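BtGH115A (Bacteroides thetaiotaomicron, PDB 5BY3) acts as a family GH115 4-O-methyl-alpha-glucuronidase, a glycoside hydrolase with specificity for decorated arabinogalactans. Local coordinates at residues Phe275-Val280 with Arg323-Lys328; Ile288-Gly293 with Thr335-Val340; Val516-Trp521 with Tyr575-Arg580; Asp585-Asp590 with Val628-Ala633. All blocks are in the same frame, centred on the assembly; numbering follows the deposited sequence.

Interaction 1 of 4, residues Phe275-Val280 with Arg323-Lys328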
# COMPACT_ATOMS: atom_id res chain seq x y z
N PHE A 275 -28.85 -11.52 11.50
CA PHE A 275 -28.15 -10.61 10.59
C PHE A 275 -27.00 -11.30 9.83
O PHE A 275 -27.03 -11.40 8.61
CB PHE A 275 -27.64 -9.42 11.45
CG PHE A 275 -26.76 -8.45 10.72
CD1 PHE A 275 -27.29 -7.54 9.81
CD2 PHE A 275 -25.39 -8.43 10.97
CE1 PHE A 275 -26.47 -6.63 9.15
CE2 PHE A 275 -24.57 -7.53 10.32
CZ PHE A 275 -25.11 -6.63 9.41
N TRP A 276 -26.00 -11.81 10.56
CA TRP A 276 -24.89 -12.59 9.99
C TRP A 276 -25.37 -13.79 9.16
O TRP A 276 -24.96 -13.94 7.99
CB TRP A 276 -23.99 -13.10 11.12
CG TRP A 276 -23.24 -12.08 11.85
CD1 TRP A 276 -22.88 -10.83 11.39
CD2 TRP A 276 -22.68 -12.19 13.15
NE1 TRP A 276 -22.18 -10.16 12.34
CE2 TRP A 276 -22.01 -10.97 13.42
CE3 TRP A 276 -22.68 -13.19 14.12
CZ2 TRP A 276 -21.33 -10.73 14.63
CZ3 TRP A 276 -22.00 -12.96 15.32
CH2 TRP A 276 -21.34 -11.73 15.56
N GLU A 277 -26.28 -14.58 9.74
CA GLU A 277 -26.80 -15.83 9.16
C GLU A 277 -27.37 -15.69 7.77
O GLU A 277 -27.05 -16.48 6.88
CB GLU A 277 -27.85 -16.47 10.07
CG GLU A 277 -28.61 -17.64 9.45
CD GLU A 277 -29.68 -18.19 10.37
OE1 GLU A 277 -29.50 -19.33 10.88
OE2 GLU A 277 -30.69 -17.47 10.58
N ASP A 278 -28.21 -14.69 7.57
CA ASP A 278 -28.87 -14.52 6.28
C ASP A 278 -27.83 -14.42 5.17
O ASP A 278 -28.02 -14.94 4.08
CB ASP A 278 -29.75 -13.28 6.30
CG ASP A 278 -30.90 -13.39 7.30
OD1 ASP A 278 -31.11 -14.51 7.83
OD2 ASP A 278 -31.60 -12.35 7.53
N ARG A 279 -26.72 -13.75 5.51
CA ARG A 279 -25.62 -13.46 4.60
C ARG A 279 -24.78 -14.70 4.30
O ARG A 279 -24.55 -15.00 3.14
CB ARG A 279 -24.75 -12.33 5.19
CG ARG A 279 -23.39 -12.12 4.55
CD ARG A 279 -23.44 -11.70 3.08
NE ARG A 279 -24.53 -10.79 2.77
CZ ARG A 279 -24.52 -9.49 3.03
NH1 ARG A 279 -23.46 -8.93 3.61
NH2 ARG A 279 -25.56 -8.75 2.70
N VAL A 280 -24.31 -15.39 5.33
CA VAL A 280 -23.64 -16.68 5.18
C VAL A 280 -24.46 -17.65 4.30
O VAL A 280 -23.87 -18.37 3.52
CB VAL A 280 -23.33 -17.30 6.55
CG1 VAL A 280 -22.42 -18.50 6.43
CG2 VAL A 280 -22.71 -16.26 7.46
N ARG A 323 -18.19 -19.53 13.78
CA ARG A 323 -17.77 -20.84 13.25
C ARG A 323 -18.96 -21.84 13.15
O ARG A 323 -19.03 -22.65 12.22
CB ARG A 323 -16.59 -21.39 14.05
CG ARG A 323 -15.32 -20.59 13.80
CD ARG A 323 -14.25 -20.67 14.86
NE ARG A 323 -13.50 -21.94 14.87
CZ ARG A 323 -12.67 -22.39 13.92
NH1 ARG A 323 -12.45 -21.70 12.81
NH2 ARG A 323 -12.07 -23.55 14.08
N GLY A 324 -19.89 -21.74 14.10
CA GLY A 324 -21.17 -22.42 14.03
C GLY A 324 -21.88 -22.28 12.71
O GLY A 324 -22.28 -23.29 12.12
N LEU A 325 -22.06 -21.05 12.22
CA LEU A 325 -22.79 -20.84 10.95
C LEU A 325 -22.03 -21.41 9.75
O LEU A 325 -22.63 -21.86 8.76
CB LEU A 325 -23.01 -19.35 10.68
CG LEU A 325 -23.98 -18.60 11.57
CD1 LEU A 325 -23.50 -17.15 11.85
CD2 LEU A 325 -25.33 -18.65 10.92
N LEU A 326 -20.71 -21.34 9.85
CA LEU A 326 -19.80 -21.85 8.86
C LEU A 326 -19.88 -23.38 8.76
O LEU A 326 -20.07 -23.89 7.64
CB LEU A 326 -18.38 -21.33 9.13
CG LEU A 326 -18.13 -19.80 9.02
CD1 LEU A 326 -16.65 -19.50 9.18
CD2 LEU A 326 -18.66 -19.17 7.74
N GLU A 327 -19.78 -24.07 9.93
CA GLU A 327 -20.18 -25.51 10.08
C GLU A 327 -21.49 -25.87 9.37
O GLU A 327 -21.50 -26.72 8.48
CB GLU A 327 -20.27 -25.96 11.54
CG GLU A 327 -18.94 -25.96 12.29
CD GLU A 327 -18.83 -26.99 13.41
OE1 GLU A 327 -19.65 -27.93 13.47
OE2 GLU A 327 -17.88 -26.86 14.23
N LYS A 328 -22.56 -25.17 9.73
CA LYS A 328 -23.90 -25.40 9.19
C LYS A 328 -24.17 -25.05 7.70
O LYS A 328 -24.90 -25.78 7.05
CB LYS A 328 -24.94 -24.75 10.15
CG LYS A 328 -26.40 -24.73 9.71
CD LYS A 328 -27.19 -24.17 10.88
CE LYS A 328 -28.69 -24.32 10.72
NZ LYS A 328 -29.33 -24.10 12.05

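Interaction 2 of 4, residues Ile288-Gly293 with Thr335-Val340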
# COMPACT_ATOMS: atom_id res chain seq x y z
N ILE A 288 -14.95 -16.66 -0.52
CA ILE A 288 -15.11 -15.68 0.56
C ILE A 288 -14.04 -15.97 1.57
O ILE A 288 -13.72 -17.14 1.82
CB ILE A 288 -16.47 -15.85 1.30
CG1 ILE A 288 -17.67 -15.80 0.32
CG2 ILE A 288 -16.59 -14.89 2.49
CD1 ILE A 288 -17.83 -14.47 -0.38
N LEU A 289 -13.46 -14.89 2.12
CA LEU A 289 -12.63 -14.96 3.31
C LEU A 289 -13.42 -14.33 4.44
O LEU A 289 -13.78 -13.13 4.37
CB LEU A 289 -11.30 -14.24 3.13
CG LEU A 289 -10.36 -14.71 2.01
CD1 LEU A 289 -9.23 -13.69 1.93
CD2 LEU A 289 -9.80 -16.13 2.14
N TYR A 290 -13.70 -15.14 5.47
CA TYR A 290 -14.61 -14.77 6.56
C TYR A 290 -13.81 -14.10 7.63
O TYR A 290 -12.91 -14.75 8.23
CB TYR A 290 -15.35 -16.00 7.11
CG TYR A 290 -16.35 -16.54 6.13
CD1 TYR A 290 -17.65 -16.01 6.09
CD2 TYR A 290 -16.00 -17.50 5.16
CE1 TYR A 290 -18.57 -16.45 5.18
CE2 TYR A 290 -16.95 -17.96 4.23
CZ TYR A 290 -18.21 -17.41 4.25
OH TYR A 290 -19.18 -17.78 3.36
N THR A 291 -14.09 -12.81 7.85
CA THR A 291 -13.48 -12.11 8.98
C THR A 291 -14.21 -12.53 10.27
O THR A 291 -15.44 -12.52 10.30
CB THR A 291 -13.49 -10.56 8.79
OG1 THR A 291 -12.44 -10.19 7.89
CG2 THR A 291 -13.22 -9.83 10.08
N LEU A 292 -13.47 -12.91 11.31
CA LEU A 292 -14.08 -13.28 12.57
C LEU A 292 -14.07 -12.14 13.57
O LEU A 292 -13.35 -11.15 13.37
CB LEU A 292 -13.42 -14.52 13.16
CG LEU A 292 -13.63 -15.85 12.44
CD1 LEU A 292 -13.26 -16.98 13.39
CD2 LEU A 292 -15.05 -16.01 11.94
N GLY A 293 -14.87 -12.27 14.63
CA GLY A 293 -14.85 -11.33 15.74
C GLY A 293 -15.92 -10.27 15.65
O GLY A 293 -16.90 -10.43 14.93
N THR A 335 -12.03 -25.96 9.46
CA THR A 335 -10.62 -25.79 9.08
C THR A 335 -10.44 -25.82 7.54
O THR A 335 -9.35 -25.54 7.04
CB THR A 335 -9.71 -26.84 9.77
OG1 THR A 335 -9.90 -28.13 9.18
CG2 THR A 335 -10.00 -26.95 11.27
N GLN A 336 -11.51 -26.16 6.81
CA GLN A 336 -11.55 -26.07 5.34
C GLN A 336 -12.23 -24.75 4.88
O GLN A 336 -12.37 -24.51 3.67
CB GLN A 336 -12.22 -27.32 4.67
CG GLN A 336 -11.75 -28.75 5.08
CD GLN A 336 -10.21 -29.00 5.08
OE1 GLN A 336 -9.58 -29.00 6.14
NE2 GLN A 336 -9.62 -29.21 3.90
N VAL A 337 -12.65 -23.91 5.83
CA VAL A 337 -13.23 -22.59 5.51
C VAL A 337 -12.16 -21.55 5.82
O VAL A 337 -11.66 -21.52 6.95
CB VAL A 337 -14.48 -22.26 6.35
CG1 VAL A 337 -15.12 -20.98 5.84
CG2 VAL A 337 -15.50 -23.38 6.31
N PRO A 338 -11.80 -20.69 4.84
CA PRO A 338 -10.76 -19.70 5.16
C PRO A 338 -11.25 -18.53 6.07
O PRO A 338 -12.32 -17.94 5.85
CB PRO A 338 -10.26 -19.24 3.78
CG PRO A 338 -11.40 -19.49 2.86
CD PRO A 338 -12.18 -20.65 3.41
N GLN A 339 -10.46 -18.24 7.08
CA GLN A 339 -10.89 -17.41 8.18
C GLN A 339 -9.82 -16.41 8.61
O GLN A 339 -8.64 -16.75 8.67
CB GLN A 339 -11.32 -18.31 9.36
CG GLN A 339 -12.74 -18.86 9.18
CD GLN A 339 -13.07 -20.00 10.12
OE1 GLN A 339 -13.42 -19.78 11.28
NE2 GLN A 339 -12.99 -21.22 9.61
N VAL A 340 -10.22 -15.20 8.96
CA VAL A 340 -9.23 -14.22 9.40
C VAL A 340 -9.69 -13.53 10.68
O VAL A 340 -10.87 -13.22 10.85
CB VAL A 340 -8.85 -13.21 8.25
CG1 VAL A 340 -10.02 -12.32 7.85
CG2 VAL A 340 -7.63 -12.33 8.60

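Interaction 3 of 4, residues Val516-Trp521 with Tyr575-Arg580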
# COMPACT_ATOMS: atom_id res chain seq x y z
N VAL A 516 -3.92 26.36 10.55
CA VAL A 516 -2.66 26.33 9.83
C VAL A 516 -1.57 27.22 10.51
O VAL A 516 -1.83 28.36 10.93
CB VAL A 516 -2.88 26.66 8.34
CG1 VAL A 516 -1.58 27.03 7.65
CG2 VAL A 516 -3.51 25.47 7.61
N LYS A 517 -0.35 26.68 10.63
CA LYS A 517 0.71 27.29 11.44
C LYS A 517 2.10 26.85 10.99
O LYS A 517 2.24 25.80 10.37
CB LYS A 517 0.50 26.97 12.93
CG LYS A 517 0.59 25.48 13.26
CD LYS A 517 -0.53 25.03 14.19
CE LYS A 517 -0.02 24.97 15.60
NZ LYS A 517 1.13 24.01 15.64
N ASP A 518 3.11 27.66 11.32
CA ASP A 518 4.51 27.40 10.98
C ASP A 518 4.95 25.95 11.22
O ASP A 518 4.64 25.33 12.26
CB ASP A 518 5.47 28.30 11.80
CG ASP A 518 5.25 29.81 11.58
OD1 ASP A 518 4.42 30.23 10.73
OD2 ASP A 518 5.94 30.57 12.30
N LEU A 519 5.68 25.42 10.26
CA LEU A 519 6.47 24.23 10.47
C LEU A 519 7.72 24.73 11.15
O LEU A 519 8.11 25.88 10.90
CB LEU A 519 6.77 23.57 9.12
CG LEU A 519 5.51 22.98 8.49
CD1 LEU A 519 5.60 23.08 7.00
CD2 LEU A 519 5.28 21.54 8.92
N PRO A 520 8.35 23.91 12.05
CA PRO A 520 9.54 24.45 12.76
C PRO A 520 10.82 24.42 11.90
O PRO A 520 11.80 23.72 12.23
CB PRO A 520 9.65 23.55 14.01
CG PRO A 520 8.93 22.26 13.65
CD PRO A 520 7.97 22.55 12.51
N TRP A 521 10.79 25.16 10.78
CA TRP A 521 11.91 25.20 9.84
C TRP A 521 12.40 26.64 9.63
O TRP A 521 11.62 27.58 9.73
CB TRP A 521 11.54 24.55 8.50
CG TRP A 521 11.02 23.12 8.51
CD1 TRP A 521 11.15 22.15 9.52
CD2 TRP A 521 10.30 22.47 7.44
NE1 TRP A 521 10.53 20.97 9.12
CE2 TRP A 521 10.00 21.15 7.87
CE3 TRP A 521 9.87 22.89 6.17
CZ2 TRP A 521 9.32 20.26 7.06
CZ3 TRP A 521 9.19 22.03 5.40
CH2 TRP A 521 8.93 20.71 5.82
N TYR A 575 4.93 29.69 1.06
CA TYR A 575 4.82 31.14 0.81
C TYR A 575 3.94 31.78 1.88
O TYR A 575 4.23 32.86 2.36
CB TYR A 575 4.22 31.48 -0.55
CG TYR A 575 5.02 31.11 -1.80
CD1 TYR A 575 6.41 31.18 -1.82
CD2 TYR A 575 4.34 30.76 -2.99
CE1 TYR A 575 7.13 30.85 -2.96
CE2 TYR A 575 5.04 30.45 -4.15
CZ TYR A 575 6.43 30.49 -4.14
OH TYR A 575 7.11 30.16 -5.31
N ALA A 576 2.86 31.09 2.25
CA ALA A 576 1.99 31.51 3.33
C ALA A 576 2.76 31.72 4.64
O ALA A 576 2.50 32.71 5.38
CB ALA A 576 0.87 30.50 3.52
N GLN A 577 3.71 30.81 4.93
CA GLN A 577 4.51 30.91 6.15
C GLN A 577 5.46 32.11 6.07
O GLN A 577 5.61 32.86 7.05
CB GLN A 577 5.25 29.61 6.46
CG GLN A 577 6.29 29.75 7.57
CD GLN A 577 6.67 28.43 8.20
OE1 GLN A 577 6.01 27.41 8.01
NE2 GLN A 577 7.74 28.44 8.97
N LEU A 578 6.11 32.28 4.91
CA LEU A 578 6.97 33.45 4.66
C LEU A 578 6.17 34.74 4.70
O LEU A 578 6.66 35.72 5.25
CB LEU A 578 7.72 33.33 3.35
CG LEU A 578 8.72 32.18 3.18
CD1 LEU A 578 9.09 32.09 1.72
CD2 LEU A 578 9.93 32.30 4.08
N ALA A 579 4.93 34.71 4.20
CA ALA A 579 4.01 35.86 4.19
C ALA A 579 3.56 36.34 5.57
O ALA A 579 3.53 37.54 5.81
CB ALA A 579 2.81 35.58 3.30
N ARG A 580 3.17 35.41 6.45
CA ARG A 580 2.89 35.69 7.87
C ARG A 580 4.01 36.47 8.54
O ARG A 580 3.74 37.29 9.41
CB ARG A 580 2.69 34.38 8.68
CG ARG A 580 1.32 33.71 8.51
CD ARG A 580 1.05 32.65 9.58
NE ARG A 580 1.93 31.46 9.46
CZ ARG A 580 1.69 30.42 8.66
NH1 ARG A 580 0.60 30.38 7.87
NH2 ARG A 580 2.54 29.42 8.64

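Interaction 4 of 4, residues Asp585-Asp590 with Val628-Ala633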
# COMPACT_ATOMS: atom_id res chain seq x y z
N ASP A 585 4.83 37.91 -0.43
CA ASP A 585 3.49 38.37 -0.74
C ASP A 585 2.49 37.24 -0.74
O ASP A 585 2.68 36.22 -1.39
CB ASP A 585 3.44 39.13 -2.07
CG ASP A 585 2.43 40.26 -2.04
OD1 ASP A 585 1.20 40.00 -2.18
OD2 ASP A 585 2.88 41.42 -1.85
N TRP A 586 1.39 37.47 -0.03
CA TRP A 586 0.29 36.54 0.12
C TRP A 586 -0.35 36.05 -1.18
O TRP A 586 -0.94 34.95 -1.21
CB TRP A 586 -0.78 37.19 0.97
CG TRP A 586 -0.49 37.15 2.42
CD1 TRP A 586 -0.06 38.18 3.21
CD2 TRP A 586 -0.62 36.00 3.28
NE1 TRP A 586 0.08 37.75 4.51
CE2 TRP A 586 -0.26 36.42 4.59
CE3 TRP A 586 -1.00 34.66 3.08
CZ2 TRP A 586 -0.26 35.54 5.70
CZ3 TRP A 586 -1.04 33.78 4.19
CH2 TRP A 586 -0.66 34.23 5.47
N GLU A 587 -0.22 36.86 -2.22
CA GLU A 587 -0.77 36.54 -3.53
C GLU A 587 -0.11 35.30 -4.14
O GLU A 587 -0.75 34.58 -4.89
CB GLU A 587 -0.70 37.75 -4.46
CG GLU A 587 -1.95 38.63 -4.40
CD GLU A 587 -3.17 38.08 -5.17
OE1 GLU A 587 -4.30 38.55 -4.92
OE2 GLU A 587 -3.01 37.19 -6.04
N LYS A 588 1.15 35.06 -3.81
CA LYS A 588 1.84 33.86 -4.29
C LYS A 588 1.20 32.58 -3.73
O LYS A 588 1.13 31.55 -4.43
CB LYS A 588 3.32 33.91 -3.92
CG LYS A 588 4.11 34.97 -4.66
CD LYS A 588 5.55 34.54 -4.76
CE LYS A 588 6.15 34.92 -6.11
NZ LYS A 588 7.64 34.79 -6.12
N SER A 589 0.69 32.67 -2.50
CA SER A 589 0.01 31.54 -1.84
C SER A 589 -1.29 31.21 -2.53
O SER A 589 -1.57 30.04 -2.82
CB SER A 589 -0.23 31.83 -0.37
OG SER A 589 -0.93 30.76 0.21
N ASP A 590 -2.06 32.26 -2.81
CA ASP A 590 -3.30 32.13 -3.56
C ASP A 590 -3.05 31.61 -4.97
O ASP A 590 -3.79 30.75 -5.44
CB ASP A 590 -4.11 33.44 -3.54
CG ASP A 590 -4.84 33.69 -2.18
OD1 ASP A 590 -5.21 32.73 -1.46
OD2 ASP A 590 -5.06 34.87 -1.83
N VAL A 628 -5.20 29.80 2.25
CA VAL A 628 -4.73 30.07 3.60
C VAL A 628 -5.28 31.40 4.16
O VAL A 628 -5.20 32.46 3.51
CB VAL A 628 -3.18 30.03 3.65
CG1 VAL A 628 -2.69 30.37 5.03
CG2 VAL A 628 -2.69 28.65 3.28
N GLU A 629 -5.82 31.32 5.37
CA GLU A 629 -6.19 32.50 6.17
C GLU A 629 -4.99 33.46 6.38
O GLU A 629 -3.97 33.09 6.97
CB GLU A 629 -6.78 32.05 7.52
CG GLU A 629 -7.59 33.09 8.28
CD GLU A 629 -7.92 32.67 9.72
OE1 GLU A 629 -7.25 31.75 10.27
OE2 GLU A 629 -8.84 33.28 10.32
N ARG A 630 -5.13 34.67 5.87
CA ARG A 630 -4.14 35.73 6.04
C ARG A 630 -4.16 36.35 7.46
O ARG A 630 -5.21 36.77 7.96
CB ARG A 630 -4.37 36.81 4.99
CG ARG A 630 -4.38 36.30 3.55
CD ARG A 630 -4.17 37.45 2.59
NE ARG A 630 -4.32 37.04 1.20
CZ ARG A 630 -4.09 37.84 0.16
NH1 ARG A 630 -3.68 39.11 0.33
NH2 ARG A 630 -4.26 37.35 -1.07
N LYS A 631 -2.99 36.38 8.08
CA LYS A 631 -2.81 36.85 9.45
C LYS A 631 -1.33 37.04 9.65
O LYS A 631 -0.55 36.40 8.97
CB LYS A 631 -3.48 35.89 10.48
CG LYS A 631 -2.65 35.24 11.57
CD LYS A 631 -2.52 33.73 11.34
CE LYS A 631 -2.11 32.99 12.60
NZ LYS A 631 -2.71 31.62 12.60
N ALA A 632 -0.95 37.96 10.53
CA ALA A 632 0.46 38.25 10.78
C ALA A 632 0.95 37.41 11.94
O ALA A 632 0.26 37.27 12.94
CB ALA A 632 0.69 39.75 11.04
N ALA A 633 2.15 36.86 11.78
CA ALA A 633 2.79 36.05 12.79
C ALA A 633 3.01 36.88 14.04
O ALA A 633 3.21 38.11 13.95
CB ALA A 633 4.12 35.52 12.27

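Interaction 1 of 4, residues Phe275-Val280 with Arg323-Lys328
Leu325 sets its CG anti to its own carbonyl carbon (chi1 -69°), which carries its branch point toward helix 265-283, while Val280 holds CG1, the methyl that meets both leucines, anti to its backbone N (chi1 -169°); these two side chains are central to the packing of two helices in the (beta/alpha)8, or TIM-barrel, domain of the enzyme. Helix 265-283 and helix 308-329 are successive helices on the outside of the parallel sheet. In these short segments they run roughly the same way, crossing at -30° with their axes 10.3 Å apart at closest approach.

Leu325 has the largest share of the contact and makes it mainly through its two methyls. CD2 presses on Glu277, 3.4 Å from Glu277 CB and also close to its CA and CG, so the glutamate contributes the aliphatic root of its chain, crossing the leucine at about a right angle. The other methyl, Leu325 CD1, reaches the neighbouring residue on the helix, 4.1 Å from Trp276 CB; the tryptophan meets this leucine through its CB, and its indole packs with the ring of Tyr265. No hydrogen bond spans the two segments. Glu277 gives OE1 to the hydroxyl of Tyr329, and Lys328 NZ stands 4.9 Å from Glu277 OE1, too far for an ion pair although the charges are opposite.

One turn along the first helix, Val280 faces both leucines. Its CG1 lies 4.1 Å from Leu325 O. The same methyl touches Leu326 at 4.0 Å, Val280 CG1 against Leu326 CD2.

Interaction 2 of 4, residues Ile288-Gly293 with Thr335-Val340
Tyr290 and Thr291 pair in parallel with Gln339 and Val340 through three backbone hydrogen bonds. Tyr290 N donates to Pro338 O at 3.1 Å, and Val340 N to Tyr290 O at 2.8 Å. Leu292 N then reaches Val340 O at 2.7 Å, nearly along the C=O axis. A CA-H...O contact, Gln339 CA to Tyr290 O, shares the acceptor of the second bond.

Among the apolar contacts, Leu289 CD2 sits 3.5 Å from Pro338 CB, the two side chains crossing at about a right angle. Tyr290 CD2 meets Val337 CG1 at 3.7 Å, while Ile288 CG2 lies over the centre of the tyrosine ring.

Gln339 makes polar bonds through both ends of its amide. NE2 bonds back to Val337 O at 3.0 Å, from above the carbonyl plane, and OE1 accepts from Arg323 NH1. An alanine here would probably leave Arg323 NH1 and Val337 O without these amide partners and open a gap beside Leu292 CD1.

Tyr290, Val337 and Gln339 turn to Leu326 of helix 308-329; Thr291 and Val340 point to the opposite side of the sheet, where Thr291 OG1 bonds Ala241 O. Strand 290-291 thus lies between strand 339-341 and the region of strand 238-239, whose Met239 bonds Leu289, closing the barrel.

Interaction 3 of 4, residues Val516-Trp521 with Tyr575-Arg580
Asp518 and Arg580 form the charged half of this contact. Arg580 grips the carboxylate side-on, with two nitrogens on a single oxygen: NE lies 3.1 Å from Asp518 OD1, and NH2 lies 2.9 Å from that same Asp518 OD1. NH2 comes in on the anti lone pair, NE nearly along the C-O axis, and the oxygen stays in the guanidinium plane. A bend at chi3 (-68°) turns NE out of the extended line of the chain. Gln577 CA and Ala576 O lie toward the rim over one face of the guanidinium, Lys517 CA toward the rim over the other.

The neutral hydrogen bonds belong to Gln577, whose extended chain brings its amide to the backbone of Leu519. OE1 accepts from Leu519 N at 3.0 Å, and NE2 gives to Leu519 O at 3.2 Å. An alanine in its place would probably leave both the N-H and the C=O of Leu519 without these partners and let the loop shift against the helix.

Van der Waals contact completes the set. The Gln577 amide stacks on the Asp518 carboxylate, planes 16° apart, with Gln577 NE2 3.6 Å from Asp518 CB.

Side chains of helix 552-580 thus hold a loop, by a side-on salt bridge to one carboxylate oxygen and a glutamine amide bonded to both the N-H and the C=O of one loop residue, tying the lead-in to helix 523-543 onto residues 575-580.

Interaction 4 of 4, residues Asp585-Asp590 with Val628-Ala633
The indole of Trp586 carries Arg630 over one face: Arg630 CG stands 3.7 Å above the indole plane toward the rim, and Arg630 CA makes a CH-pi contact 3.9 Å from the centroid of the six-membered ring. At the ring's edge come Lys631 O, 3.4 Å from Trp586 CZ2, and Val628 CG1, 3.9 Å from Trp586 CZ3. The guanidinium lies 10° from parallel to the indole but has slid past it, so that one face rests on Trp586 CB, 3.5 Å from Arg630 CZ.

Arg630 is extended from CG to NE, and this straight run carries its aliphatic part across the tryptophan to Asp590 on helix 587-603. There Arg630 NH2 makes a salt bridge and hydrogen bond to Asp590 OD2 at 2.7 Å, with the oxygen in the guanidinium plane. Glu587 OE1 is nearby at 4.0 Å from Arg630 NH2, beyond salt-bridge range.

Farther along the helix, Val628 CG2 meets Ser589 OG at 4.1 Å; that hydroxyl bonds Lys572 O of helix 552-580. Trp586 also touches Ala579 and Arg580 of that helix, joining it to the loop of residues 628-633.

Arg630 thus works in two ways, its methylene chain as apolar cover for the indole and its charged end as partner of Asp590, while the nearby Glu587 would probably add favourable electrostatics.

How the interactions relate
From the N terminus, helix 265-283 leads to strand 290-291, then helix 308-329, then strand 339-341. Interaction 1 joins the two helices and interaction 2 the two strands, so their segments alternate and the loops they close cross. They touch where helix 308-329 lies against the sheet, at Leu326 and Arg323, binding barrel sheet and outer helices together. Interaction 3, about 56 Å from interaction 1 between centres and across the chain's centre, closes a loop that takes in helix 523-543 and most of helix 552-580. Interaction 4 follows in series, closing a loop that takes in most of helix 587-603. Arg580 O and Ala633 N, 2.9 Å apart, link these two.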